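Local coordinates for protein induced by osmotic stress (Scheffersomyces stipitis, PDB 5YWN) that binds NADP+ and reduces haloketones asymmetrically, as a probable extended short-chain dehydrogenase/reductase related to dihydroflavonol-4-reductases, at residues T3-S8 with K25-V30; V74-H79 with Q116-V121; M129-E134 with W147-Y152. The protein carries 1 engineered substitution. One frame throughout, in Å; residues are numbered along the deposited sequence.

Interaction 1: residues T3-S8 with K25-V30; sequences TSVFVS and KGYKVV
Tyr27 meets Thr3 because its CG stands anti to the carbonyl carbon (chi1 -63°), while CG2 of Thr3 lies anti to its own backbone N. The two side chains run next to each other, pointing the same way, and Tyr27 CD1 comes to 3.7 Å from Thr3 CB. Val5 CG2 approaches the same CD1 of Tyr27 obliquely, at 3.8 Å, and Thr3 O sits at the ring edge, near its plane. The phenol oxygen continues past this group to a hydrogen bond with Glu250.

Beyond Tyr27 the segments become neighbouring parallel strands, Ser4 opposite Lys28, Val5 opposite Val29 and Phe6 opposite Val30. Four backbone bonds join them: Lys28 N to Thr3 O, Val5 N to Lys28 O, Val30 N to Val5 O, and Val7 N to Val30 O at 2.8 Å. Strand 4-7, helix 13-24 and strand 28-33 form the first beta-alpha-beta unit of the Rossmann fold. Gly26 closes the helix in a Schellman motif. A water accepts from Thr3 N and donates weakly to Gly26 O.

Phe6 and Val30, with Ser4 and Lys28, occupy one face of the sheet. Phe6 CE2 lies 3.7 Å from Val30 CG1, and Val30 O stands over a face of the phenyl ring, offset toward its rim. The ring also meets that of Phe77 on the next strand, with the planes nearly parallel. Val5 and Val29 turn to the other face, where both touch Val22 of helix 13-24.

Amides and carbonyls thus pair within the sheet, while the valines and Phe6 pack carbon on its faces. Val30 O takes the N-H of Val7 and the CA-H of Phe6, donors that would partly offset the charge it presents to the aromatic face.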
ATOM      1  N   THR A   3      12.288 -20.449  -2.413  1.00 37.43           N
ATOM      2  CA  THR A   3      10.887 -20.167  -2.309  1.00 34.63           C
ATOM      3  C   THR A   3      10.394 -19.097  -3.294  1.00 32.65           C
ATOM      4  O   THR A   3      11.032 -18.110  -3.502  1.00 29.13           O
ATOM      5  CB  THR A   3      10.604 -19.653  -0.909  1.00 34.52           C
ATOM      6  OG1 THR A   3      11.132 -20.563   0.033  1.00 47.96           O
ATOM      7  CG2 THR A   3       9.158 -19.467  -0.682  1.00 33.30           C
ATOM      8  N   SER A   4       9.221 -19.301  -3.833  1.00 26.97           N
ATOM      9  CA  SER A   4       8.585 -18.343  -4.692  1.00 29.48           C
ATOM     10  C   SER A   4       7.454 -17.554  -4.014  1.00 25.55           C
ATOM     11  O   SER A   4       6.639 -18.094  -3.348  1.00 26.26           O
ATOM     12  CB  SER A   4       8.052 -19.010  -5.950  1.00 26.21           C
ATOM     13  OG  SER A   4       9.029 -19.140  -6.878  1.00 33.51           O
ATOM     14  N   VAL A   5       7.434 -16.269  -4.249  1.00 26.58           N
ATOM     15  CA  VAL A   5       6.406 -15.405  -3.752  1.00 25.49           C
ATOM     16  C   VAL A   5       5.522 -14.859  -4.872  1.00 22.73           C
ATOM     17  O   VAL A   5       5.996 -14.331  -5.794  1.00 22.08           O
ATOM     18  CB  VAL A   5       7.001 -14.254  -2.922  1.00 22.69           C
ATOM     19  CG1 VAL A   5       5.937 -13.311  -2.455  1.00 23.26           C
ATOM     20  CG2 VAL A   5       7.868 -14.743  -1.799  1.00 21.00           C
ATOM     21  N   PHE A   6       4.225 -14.993  -4.737  1.00 21.69           N
ATOM     22  CA  PHE A   6       3.293 -14.412  -5.678  1.00 22.72           C
ATOM     23  C   PHE A   6       2.827 -13.021  -5.229  1.00 22.52           C
ATOM     24  O   PHE A   6       2.447 -12.852  -4.096  1.00 22.60           O
ATOM     25  CB  PHE A   6       2.106 -15.314  -5.915  1.00 24.88           C
ATOM     26  CG  PHE A   6       1.349 -14.995  -7.141  1.00 24.47           C
ATOM     27  CD1 PHE A   6       0.602 -13.866  -7.229  1.00 23.62           C
ATOM     28  CD2 PHE A   6       1.418 -15.815  -8.231  1.00 26.74           C
ATOM     29  CE1 PHE A   6      -0.082 -13.583  -8.366  1.00 27.57           C
ATOM     30  CE2 PHE A   6       0.763 -15.531  -9.376  1.00 26.93           C
ATOM     31  CZ  PHE A   6       0.001 -14.420  -9.447  1.00 29.92           C
ATOM     32  N   VAL A   7       2.906 -12.050  -6.111  1.00 19.30           N
ATOM     33  CA  VAL A   7       2.470 -10.699  -5.818  1.00 19.32           C
ATOM     34  C   VAL A   7       1.451 -10.198  -6.836  1.00 21.01           C
ATOM     35  O   VAL A   7       1.779  -9.952  -7.949  1.00 22.59           O
ATOM     36  CB  VAL A   7       3.648  -9.717  -5.758  1.00 22.33           C
ATOM     37  CG1 VAL A   7       3.180  -8.319  -5.468  1.00 23.22           C
ATOM     38  CG2 VAL A   7       4.735 -10.151  -4.813  1.00 20.32           C
ATOM     39  N   SER A   8       0.218 -10.029  -6.415  1.00 19.67           N
ATOM     40  CA  SER A   8      -0.799  -9.459  -7.257  1.00 21.09           C
ATOM     41  C   SER A   8      -0.581  -7.959  -7.502  1.00 20.82           C
ATOM     42  O   SER A   8      -0.051  -7.307  -6.692  1.00 21.99           O
ATOM     43  CB  SER A   8      -2.186  -9.742  -6.720  1.00 23.14           C
ATOM     44  OG  SER A   8      -2.495  -8.986  -5.624  1.00 23.12           O
ATOM     45  N   LYS A  25      16.192 -10.526  -0.785  1.00 27.50           N
ATOM     46  CA  LYS A  25      16.355 -11.550   0.210  1.00 28.90           C
ATOM     47  C   LYS A  25      16.476 -12.985  -0.360  1.00 29.65           C
ATOM     48  O   LYS A  25      16.561 -13.930   0.357  1.00 29.05           O
ATOM     49  CB  LYS A  25      15.249 -11.456   1.246  1.00 28.89           C
ATOM     50  CG  LYS A  25      15.180 -10.137   1.978  1.00 33.84           C
ATOM     51  CD  LYS A  25      16.129 -10.049   3.129  1.00 30.34           C
ATOM     52  CE  LYS A  25      16.223  -8.641   3.663  1.00 40.28           C
ATOM     53  NZ  LYS A  25      17.269  -8.468   4.691  1.00 43.70           N
ATOM     54  N   GLY A  26      16.512 -13.102  -1.660  1.00 28.31           N
ATOM     55  CA  GLY A  26      16.643 -14.371  -2.299  1.00 29.98           C
ATOM     56  C   GLY A  26      15.430 -15.175  -2.722  1.00 31.77           C
ATOM     57  O   GLY A  26      15.567 -16.218  -3.284  1.00 28.57           O
ATOM     58  N   TYR A  27      14.251 -14.659  -2.488  1.00 29.72           N
ATOM     59  CA  TYR A  27      13.045 -15.233  -3.034  1.00 26.38           C
ATOM     60  C   TYR A  27      12.954 -15.018  -4.516  1.00 25.55           C
ATOM     61  O   TYR A  27      13.486 -14.119  -5.042  1.00 27.54           O
ATOM     62  CB  TYR A  27      11.823 -14.604  -2.367  1.00 28.83           C
ATOM     63  CG  TYR A  27      11.733 -14.858  -0.911  1.00 24.91           C
ATOM     64  CD1 TYR A  27      11.146 -15.985  -0.431  1.00 28.61           C
ATOM     65  CD2 TYR A  27      12.221 -13.974  -0.029  1.00 27.82           C
ATOM     66  CE1 TYR A  27      11.078 -16.247   0.903  1.00 28.28           C
ATOM     67  CE2 TYR A  27      12.155 -14.221   1.298  1.00 27.82           C
ATOM     68  CZ  TYR A  27      11.572 -15.366   1.751  1.00 29.19           C
ATOM     69  OH  TYR A  27      11.494 -15.604   3.039  1.00 27.64           O
ATOM     70  N   LYS A  28      12.263 -15.895  -5.177  1.00 25.34           N
ATOM     71  CA  LYS A  28      11.745 -15.641  -6.461  1.00 24.92           C
ATOM     72  C   LYS A  28      10.367 -14.994  -6.364  1.00 26.08           C
ATOM     73  O   LYS A  28       9.710 -15.116  -5.395  1.00 27.05           O
ATOM     74  CB  LYS A  28      11.710 -16.901  -7.283  1.00 24.02           C
ATOM     75  CG  LYS A  28      13.001 -17.243  -7.958  1.00 31.59           C
ATOM     76  CD  LYS A  28      12.825 -18.533  -8.692  1.00 38.34           C
ATOM     77  CE  LYS A  28      14.001 -18.934  -9.525  1.00 41.50           C
ATOM     78  NZ  LYS A  28      14.779 -20.012  -8.896  1.00 49.71           N
ATOM     79  N   VAL A  29       9.961 -14.336  -7.423  1.00 21.92           N
ATOM     80  CA  VAL A  29       8.721 -13.663  -7.489  1.00 27.05           C
ATOM     81  C   VAL A  29       7.912 -14.001  -8.722  1.00 25.79           C
ATOM     82  O   VAL A  29       8.415 -14.099  -9.758  1.00 25.66           O
ATOM     83  CB  VAL A  29       8.917 -12.116  -7.370  1.00 24.15           C
ATOM     84  CG1 VAL A  29       7.679 -11.351  -7.716  1.00 24.26           C
ATOM     85  CG2 VAL A  29       9.416 -11.745  -6.005  1.00 20.79           C
ATOM     86  N   VAL A  30       6.627 -14.105  -8.547  1.00 23.83           N
ATOM     87  CA  VAL A  30       5.707 -14.145  -9.642  1.00 23.34           C
ATOM     88  C   VAL A  30       4.682 -13.063  -9.466  1.00 22.73           C
ATOM     89  O   VAL A  30       3.986 -13.048  -8.509  1.00 23.16           O
ATOM     90  CB  VAL A  30       5.009 -15.514  -9.692  1.00 28.38           C
ATOM     91  CG1 VAL A  30       4.095 -15.651 -10.873  1.00 25.86           C
ATOM     92  CG2 VAL A  30       5.981 -16.653  -9.583  1.00 27.37           C
TER
HETATM   93  O   HOH W   1      14.399 -18.588  -1.278  1.00 45.07           O

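Interaction 2: residues V74-H79 with Q116-V121; sequences VTIFLH and QITRVV
Ile117 packs against Val74 and Thr75 just before the second strand of a parallel beta-alpha-beta unit begins; strand 74-79, helix 91-113 and strand 119-123 form this right-handed crossover of the Rossmann fold. From the backbone outward, Ile117 CB lies near Thr75 O, and its CG2 branch comes closer to that oxygen, at 3.4 Å. The other branch turns to Val74: Ile117 CG1 is 3.7 Å from Val74 O, and CD1 at the tip touches Val74 CG1 at 4.1 Å. Helix 91-113 covers the isoleucine through Ile110.

Farther on, the strands settle into parallel pairing, Ile76 with Arg119 and Leu78 with Val121. Phe77 is gripped through both its N-H, given to Arg119 O, and its carbonyl, which accepts from Val121 N. On the face of Ile76 and Leu78, Leu78 CD2 presses on Val121 CG2 at 3.4 Å, tighter than usual for carbon, beneath helix 238-250.

At the Val74 end of the contact, the chain of Gln116 bends at chi2 (-83°), and its amide NE2 donates to Val74 O over 2.9 Å, arriving in the plane of that carbonyl.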
ATOM      1  N   VAL A  74       5.199 -21.598  -5.916  1.00 26.94           N
ATOM      2  CA  VAL A  74       4.791 -20.510  -5.054  1.00 25.51           C
ATOM      3  C   VAL A  74       4.207 -21.051  -3.747  1.00 25.98           C
ATOM      4  O   VAL A  74       3.369 -21.860  -3.755  1.00 23.83           O
ATOM      5  CB  VAL A  74       3.765 -19.623  -5.772  1.00 27.25           C
ATOM      6  CG1 VAL A  74       3.063 -18.661  -4.816  1.00 22.73           C
ATOM      7  CG2 VAL A  74       4.396 -18.915  -6.913  1.00 25.11           C
ATOM      8  N   THR A  75       4.730 -20.606  -2.633  1.00 24.58           N
ATOM      9  CA  THR A  75       4.177 -20.909  -1.337  1.00 21.89           C
ATOM     10  C   THR A  75       3.679 -19.704  -0.486  1.00 20.87           C
ATOM     11  O   THR A  75       3.245 -19.882   0.576  1.00 21.83           O
ATOM     12  CB  THR A  75       5.142 -21.729  -0.516  1.00 22.08           C
ATOM     13  OG1 THR A  75       6.241 -20.942  -0.182  1.00 27.45           O
ATOM     14  CG2 THR A  75       5.589 -22.985  -1.247  1.00 21.52           C
ATOM     15  N   ILE A  76       3.848 -18.506  -1.000  1.00 21.28           N
ATOM     16  CA  ILE A  76       3.418 -17.248  -0.406  1.00 24.81           C
ATOM     17  C   ILE A  76       2.615 -16.398  -1.397  1.00 22.48           C
ATOM     18  O   ILE A  76       2.997 -16.264  -2.511  1.00 21.91           O
ATOM     19  CB  ILE A  76       4.618 -16.411   0.093  1.00 22.86           C
ATOM     20  CG1 ILE A  76       5.602 -17.265   0.865  1.00 26.31           C
ATOM     21  CG2 ILE A  76       4.172 -15.194   0.858  1.00 22.49           C
ATOM     22  CD1 ILE A  76       5.169 -17.611   2.253  1.00 24.12           C
ATOM     23  N   PHE A  77       1.499 -15.844  -0.962  1.00 22.55           N
ATOM     24  CA  PHE A  77       0.713 -14.954  -1.796  1.00 17.82           C
ATOM     25  C   PHE A  77       0.535 -13.603  -1.135  1.00 22.27           C
ATOM     26  O   PHE A  77      -0.021 -13.519  -0.100  1.00 21.83           O
ATOM     27  CB  PHE A  77      -0.625 -15.561  -2.151  1.00 18.29           C
ATOM     28  CG  PHE A  77      -1.330 -14.912  -3.307  1.00 19.88           C
ATOM     29  CD1 PHE A  77      -1.859 -13.662  -3.205  1.00 21.69           C
ATOM     30  CD2 PHE A  77      -1.450 -15.570  -4.509  1.00 25.29           C
ATOM     31  CE1 PHE A  77      -2.502 -13.083  -4.267  1.00 22.88           C
ATOM     32  CE2 PHE A  77      -2.069 -14.992  -5.585  1.00 22.62           C
ATOM     33  CZ  PHE A  77      -2.606 -13.753  -5.460  1.00 24.74           C
ATOM     34  N   LEU A  78       0.992 -12.564  -1.781  1.00 19.17           N
ATOM     35  CA  LEU A  78       0.723 -11.222  -1.352  1.00 19.99           C
ATOM     36  C   LEU A  78      -0.278 -10.552  -2.297  1.00 20.76           C
ATOM     37  O   LEU A  78       0.032 -10.227  -3.418  1.00 22.97           O
ATOM     38  CB  LEU A  78       2.000 -10.466  -1.237  1.00 18.76           C
ATOM     39  CG  LEU A  78       3.196 -11.207  -0.657  1.00 19.37           C
ATOM     40  CD1 LEU A  78       4.463 -10.424  -0.707  1.00 21.08           C
ATOM     41  CD2 LEU A  78       2.926 -11.634   0.746  1.00 21.10           C
ATOM     42  N   HIS A  79      -1.482 -10.374  -1.806  1.00 21.35           N
ATOM     43  CA  HIS A  79      -2.535  -9.724  -2.532  1.00 22.98           C
ATOM     44  C   HIS A  79      -2.550  -8.214  -2.289  1.00 21.41           C
ATOM     45  O   HIS A  79      -3.022  -7.743  -1.297  1.00 20.58           O
ATOM     46  CB  HIS A  79      -3.865 -10.339  -2.161  1.00 20.77           C
ATOM     47  CG  HIS A  79      -5.021  -9.798  -2.934  1.00 24.53           C
ATOM     48  ND1 HIS A  79      -4.935  -9.452  -4.248  1.00 23.61           N
ATOM     49  CD2 HIS A  79      -6.293  -9.551  -2.571  1.00 21.11           C
ATOM     50  CE1 HIS A  79      -6.101  -9.024  -4.664  1.00 27.09           C
ATOM     51  NE2 HIS A  79      -6.942  -9.081  -3.666  1.00 22.55           N
ATOM     52  N   GLN A 116      -0.369 -25.751  -1.410  1.00 21.25           N
ATOM     53  CA  GLN A 116       0.960 -25.551  -0.938  1.00 20.89           C
ATOM     54  C   GLN A 116       1.194 -24.186  -0.300  1.00 25.35           C
ATOM     55  O   GLN A 116       2.130 -24.028   0.376  1.00 26.86           O
ATOM     56  CB  GLN A 116       1.960 -25.810  -2.043  1.00 27.06           C
ATOM     57  CG  GLN A 116       2.228 -24.666  -2.965  1.00 26.35           C
ATOM     58  CD  GLN A 116       1.224 -24.551  -4.045  1.00 24.90           C
ATOM     59  OE1 GLN A 116       0.257 -25.232  -4.059  1.00 22.47           O
ATOM     60  NE2 GLN A 116       1.456 -23.664  -4.931  1.00 24.86           N
ATOM     61  N   ILE A 117       0.334 -23.226  -0.553  1.00 23.97           N
ATOM     62  CA  ILE A 117       0.545 -21.903  -0.010  1.00 22.79           C
ATOM     63  C   ILE A 117       0.227 -21.889   1.473  1.00 19.87           C
ATOM     64  O   ILE A 117      -0.825 -22.157   1.876  1.00 19.89           O
ATOM     65  CB  ILE A 117      -0.229 -20.826  -0.764  1.00 21.47           C
ATOM     66  CG1 ILE A 117       0.248 -20.710  -2.181  1.00 25.79           C
ATOM     67  CG2 ILE A 117      -0.022 -19.472  -0.110  1.00 24.06           C
ATOM     68  CD1 ILE A 117      -0.475 -19.725  -3.038  1.00 23.57           C
ATOM     69  N   THR A 118       1.274 -21.706   2.234  1.00 20.02           N
ATOM     70  CA  THR A 118       1.328 -21.492   3.655  1.00 21.47           C
ATOM     71  C   THR A 118       0.897 -20.113   4.254  1.00 22.43           C
ATOM     72  O   THR A 118       0.468 -20.026   5.344  1.00 18.93           O
ATOM     73  CB  THR A 118       2.700 -21.898   4.175  1.00 23.15           C
ATOM     74  OG1 THR A 118       3.642 -20.956   3.730  1.00 25.94           O
ATOM     75  CG2 THR A 118       3.086 -23.240   3.643  1.00 26.71           C
ATOM     76  N   ARG A 119       1.200 -19.062   3.532  1.00 17.78           N
ATOM     77  CA  ARG A 119       0.958 -17.718   3.993  1.00 24.35           C
ATOM     78  C   ARG A 119       0.334 -16.829   2.926  1.00 20.74           C
ATOM     79  O   ARG A 119       0.707 -16.875   1.814  1.00 19.54           O
ATOM     80  CB  ARG A 119       2.201 -17.081   4.588  1.00 21.14           C
ATOM     81  CG  ARG A 119       2.807 -17.810   5.748  1.00 21.00           C
ATOM     82  CD  ARG A 119       2.047 -17.578   7.019  1.00 19.72           C
ATOM     83  NE  ARG A 119       2.409 -16.345   7.631  1.00 24.63           N
ATOM     84  CZ  ARG A 119       3.329 -16.222   8.553  1.00 26.39           C
ATOM     85  NH1 ARG A 119       3.933 -17.266   8.994  1.00 25.19           N
ATOM     86  NH2 ARG A 119       3.628 -15.061   9.019  1.00 20.48           N
ATOM     87  N   VAL A 120      -0.643 -16.061   3.340  1.00 17.11           N
ATOM     88  CA  VAL A 120      -1.251 -15.037   2.567  1.00 16.48           C
ATOM     89  C   VAL A 120      -1.259 -13.709   3.346  1.00 20.92           C
ATOM     90  O   VAL A 120      -1.578 -13.678   4.512  1.00 19.26           O
ATOM     91  CB  VAL A 120      -2.657 -15.402   2.147  1.00 19.96           C
ATOM     92  CG1 VAL A 120      -3.347 -14.238   1.477  1.00 20.08           C
ATOM     93  CG2 VAL A 120      -2.706 -16.686   1.340  1.00 20.00           C
ATOM     94  N   VAL A 121      -0.889 -12.652   2.657  1.00 16.67           N
ATOM     95  CA  VAL A 121      -0.919 -11.325   3.207  1.00 20.34           C
ATOM     96  C   VAL A 121      -1.825 -10.471   2.356  1.00 20.21           C
ATOM     97  O   VAL A 121      -1.649 -10.369   1.178  1.00 22.89           O
ATOM     98  CB  VAL A 121       0.463 -10.663   3.271  1.00 18.73           C
ATOM     99  CG1 VAL A 121       0.411  -9.331   3.946  1.00 18.01           C
ATOM    100  CG2 VAL A 121       1.500 -11.543   3.838  1.00 18.49           C
TER

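Interaction 3: residues M129-E134 with W147-Y152; sequences MSVPEE and WSSLSY
Ser148 presses its side chain onto the peptide that follows Ser130, and here the contact is at its most compact. With OG anti to the backbone N (chi1 171°), the hydroxyl of Ser148 donates to Ser130 O at 2.9 Å. It does so from well above the carbonyl plane, 62° out of it. Ser148 CB is nearly as near, 3.1 Å from Ser130 O, and the backbones themselves come close, with Met129 C 3.3 Å from Ser148 N. A backbone hydrogen bond between Ser148 and Ala128 ties the two segments together just before this point.

The same hydroxyl works in both directions. While its proton goes to Ser130 O, Ser148 OG accepts from Leu150 N at 3.1 Å in a nearly straight bond (166°), an ST turn that bends the chain locally. The turn leads toward Ser151, which caps the start of helix 152-155, and it rests beside helix 159-181, where Gln168 takes up Leu150 O. That helix carries Tyr163 and Lys167, spaced as in the YxxxK motif of short-chain dehydrogenases, and both bind NADP+. Trp147 leans on the same helix and makes a cation-pi contact with Arg258.

Toward Ser149 and Leu150 the fit relaxes. Val131 CG1 touches Ser148 OG at 3.7 Å and Ser149 OG at 3.9 Å, with Leu150 CB farther still, at 4.3 Å. Ser149 is exposed, and a water enters the contact beside it: the water accepts from Ser149 N and donates, weakly, to Glu134 OE1. This carboxylate oxygen also receives the hydroxyl of Ser130, at 3.1 Å between Ser130 OG and Glu134 OE1, on its anti side and somewhat out of the carboxylate plane.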
ATOM      1  N   MET A 129     -10.174   0.765   9.048  1.00 22.06           N
ATOM      2  CA  MET A 129     -10.253   0.898  10.459  1.00 21.87           C
ATOM      3  C   MET A 129     -11.010   2.107  10.968  1.00 26.54           C
ATOM      4  O   MET A 129     -11.205   2.265  12.115  1.00 25.27           O
ATOM      5  CB  MET A 129      -8.853   0.945  11.007  1.00 25.16           C
ATOM      6  CG  MET A 129      -7.925  -0.122  10.506  1.00 23.05           C
ATOM      7  SD  MET A 129      -6.262   0.056  11.097  1.00 26.50           S
ATOM      8  CE  MET A 129      -5.809  -1.617  11.306  1.00 23.98           C
ATOM      9  N   SER A 130     -11.404   2.945  10.048  1.00 27.01           N
ATOM     10  CA  SER A 130     -11.851   4.262  10.327  1.00 28.73           C
ATOM     11  C   SER A 130     -12.773   4.864   9.296  1.00 28.71           C
ATOM     12  O   SER A 130     -13.012   4.302   8.298  1.00 23.39           O
ATOM     13  CB  SER A 130     -10.656   5.160  10.453  1.00 34.23           C
ATOM     14  OG  SER A 130     -10.934   6.184  11.346  1.00 39.93           O
ATOM     15  N   VAL A 131     -13.204   6.079   9.587  1.00 27.79           N
ATOM     16  CA  VAL A 131     -13.960   6.916   8.698  1.00 28.72           C
ATOM     17  C   VAL A 131     -13.270   8.245   8.562  1.00 29.97           C
ATOM     18  O   VAL A 131     -12.503   8.618   9.391  1.00 31.01           O
ATOM     19  CB  VAL A 131     -15.391   7.150   9.191  1.00 28.83           C
ATOM     20  CG1 VAL A 131     -16.159   5.898   9.157  1.00 30.22           C
ATOM     21  CG2 VAL A 131     -15.387   7.705  10.586  1.00 29.03           C
ATOM     22  N   PRO A 132     -13.567   8.991   7.532  1.00 30.35           N
ATOM     23  CA  PRO A 132     -12.693  10.083   7.176  1.00 32.33           C
ATOM     24  C   PRO A 132     -12.535  11.107   8.274  1.00 35.64           C
ATOM     25  O   PRO A 132     -11.437  11.392   8.637  1.00 34.61           O
ATOM     26  CB  PRO A 132     -13.417  10.703   5.997  1.00 35.51           C
ATOM     27  CG  PRO A 132     -14.084   9.581   5.376  1.00 29.09           C
ATOM     28  CD  PRO A 132     -14.538   8.736   6.483  1.00 27.29           C
ATOM     29  N   GLU A 133     -13.618  11.531   8.883  1.00 35.35           N
ATOM     30  CA  GLU A 133     -13.542  12.510   9.937  1.00 35.06           C
ATOM     31  C   GLU A 133     -12.696  12.072  11.146  1.00 39.78           C
ATOM     32  O   GLU A 133     -12.218  12.888  11.858  1.00 42.72           O
ATOM     33  CB  GLU A 133     -14.923  12.938  10.354  1.00 39.72           C
ATOM     34  CG  GLU A 133     -15.874  11.811  10.738  1.00 43.20           C
ATOM     35  CD  GLU A 133     -16.528  11.103   9.548  1.00 42.61           C
ATOM     36  OE1 GLU A 133     -15.878  10.814   8.556  1.00 41.04           O
ATOM     37  OE2 GLU A 133     -17.713  10.829   9.632  1.00 47.13           O
ATOM     38  N   GLU A 134     -12.590  10.788  11.400  1.00 30.00           N
ATOM     39  CA  GLU A 134     -11.779  10.233  12.446  1.00 30.00           C
ATOM     40  C   GLU A 134     -10.304  10.332  12.275  1.00 30.00           C
ATOM     41  O   GLU A 134      -9.610  10.488  13.232  1.00 30.00           O
ATOM     42  CB  GLU A 134     -12.139   8.814  12.755  1.00 20.00           C
ATOM     43  CG  GLU A 134     -13.483   8.686  13.388  1.00 20.00           C
ATOM     44  CD  GLU A 134     -13.897   7.236  13.677  1.00 20.00           C
ATOM     45  OE1 GLU A 134     -13.056   6.292  13.585  1.00 20.00           O
ATOM     46  OE2 GLU A 134     -15.094   7.086  14.024  1.00 20.00           O
ATOM     47  N   TRP A 147     -12.107  -1.037  13.584  1.00 19.12           N
ATOM     48  CA  TRP A 147     -12.851  -1.295  12.374  1.00 24.72           C
ATOM     49  C   TRP A 147     -13.739  -0.106  11.988  1.00 24.24           C
ATOM     50  O   TRP A 147     -14.343   0.487  12.810  1.00 23.44           O
ATOM     51  CB  TRP A 147     -13.655  -2.576  12.491  1.00 18.52           C
ATOM     52  CG  TRP A 147     -12.867  -3.815  12.337  1.00 20.71           C
ATOM     53  CD1 TRP A 147     -12.410  -4.584  13.313  1.00 21.73           C
ATOM     54  CD2 TRP A 147     -12.435  -4.424  11.121  1.00 19.75           C
ATOM     55  NE1 TRP A 147     -11.746  -5.642  12.815  1.00 22.61           N
ATOM     56  CE2 TRP A 147     -11.736  -5.563  11.462  1.00 19.00           C
ATOM     57  CE3 TRP A 147     -12.579  -4.116   9.788  1.00 21.71           C
ATOM     58  CZ2 TRP A 147     -11.171  -6.373  10.524  1.00 21.24           C
ATOM     59  CZ3 TRP A 147     -12.030  -4.899   8.884  1.00 22.00           C
ATOM     60  CH2 TRP A 147     -11.326  -6.022   9.237  1.00 20.86           C
ATOM     61  N   SER A 148     -13.760   0.214  10.722  1.00 21.39           N
ATOM     62  CA  SER A 148     -14.592   1.258  10.237  1.00 24.10           C
ATOM     63  C   SER A 148     -16.076   0.975  10.407  1.00 24.39           C
ATOM     64  O   SER A 148     -16.524  -0.082  10.193  1.00 26.08           O
ATOM     65  CB  SER A 148     -14.300   1.568   8.792  1.00 26.09           C
ATOM     66  OG  SER A 148     -15.228   2.438   8.276  1.00 25.86           O
ATOM     67  N   SER A 149     -16.801   1.997  10.769  1.00 22.01           N
ATOM     68  CA  SER A 149     -18.220   1.944  10.863  1.00 29.39           C
ATOM     69  C   SER A 149     -18.995   2.235   9.589  1.00 29.35           C
ATOM     70  O   SER A 149     -20.177   2.157   9.598  1.00 28.76           O
ATOM     71  CB  SER A 149     -18.708   2.840  11.991  1.00 32.33           C
ATOM     72  OG  SER A 149     -18.368   4.156  11.817  1.00 31.54           O
ATOM     73  N   LEU A 150     -18.322   2.595   8.519  1.00 26.77           N
ATOM     74  CA  LEU A 150     -19.005   2.902   7.294  1.00 26.65           C
ATOM     75  C   LEU A 150     -19.750   1.721   6.735  1.00 28.02           C
ATOM     76  O   LEU A 150     -19.237   0.666   6.659  1.00 23.81           O
ATOM     77  CB  LEU A 150     -18.038   3.359   6.255  1.00 24.63           C
ATOM     78  CG  LEU A 150     -18.542   4.008   4.983  1.00 25.84           C
ATOM     79  CD1 LEU A 150     -19.117   5.370   5.289  1.00 27.44           C
ATOM     80  CD2 LEU A 150     -17.351   4.165   4.092  1.00 25.98           C
ATOM     81  N   SER A 151     -20.974   1.973   6.334  1.00 24.46           N
ATOM     82  CA  SER A 151     -21.827   1.003   5.687  1.00 23.90           C
ATOM     83  C   SER A 151     -21.573   0.857   4.208  1.00 22.96           C
ATOM     84  O   SER A 151     -21.140   1.756   3.593  1.00 23.58           O
ATOM     85  CB  SER A 151     -23.278   1.339   5.943  1.00 22.99           C
ATOM     86  OG  SER A 151     -23.717   2.359   5.166  1.00 19.98           O
ATOM     87  N   TYR A 152     -21.911  -0.276   3.660  1.00 21.90           N
ATOM     88  CA  TYR A 152     -21.781  -0.498   2.252  1.00 24.17           C
ATOM     89  C   TYR A 152     -22.657   0.489   1.465  1.00 24.53           C
ATOM     90  O   TYR A 152     -22.246   1.031   0.502  1.00 22.74           O
ATOM     91  CB  TYR A 152     -22.126  -1.925   1.896  1.00 25.40           C
ATOM     92  CG  TYR A 152     -21.824  -2.334   0.467  1.00 29.05           C
ATOM     93  CD1 TYR A 152     -22.706  -2.078  -0.559  1.00 27.45           C
ATOM     94  CD2 TYR A 152     -20.680  -2.977   0.154  1.00 28.01           C
ATOM     95  CE1 TYR A 152     -22.440  -2.466  -1.834  1.00 30.19           C
ATOM     96  CE2 TYR A 152     -20.411  -3.372  -1.121  1.00 30.87           C
ATOM     97  CZ  TYR A 152     -21.291  -3.099  -2.121  1.00 29.98           C
ATOM     98  OH  TYR A 152     -20.995  -3.467  -3.385  1.00 29.00           O
TER
HETATM   99  O   HOH W   2     -15.172   3.996  12.414  1.00 28.99           O

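In the fold
Interactions 1 and 2 each pair the two strands of a beta-alpha-beta unit in one parallel sheet, with centres about 9 Å apart and strands 4-7 and 74-79 side by side. Phe6 O lies 2.7 Å from Leu78 N, a probable hydrogen bond, and Ser8 OG meets His79 ND1 at 2.8 Å. Both contacts lead toward the cofactor: the side chains of Val7 and His79 are about 9 Å and 8 Å from NADP. Interaction 3 lies apart, its centre about 33 Å from that of interaction 1 and on the opposite side of the chain's centre. It follows strand 119-123 of interaction 2, and the side chain of Met129 is about 10 Å from the same cofactor.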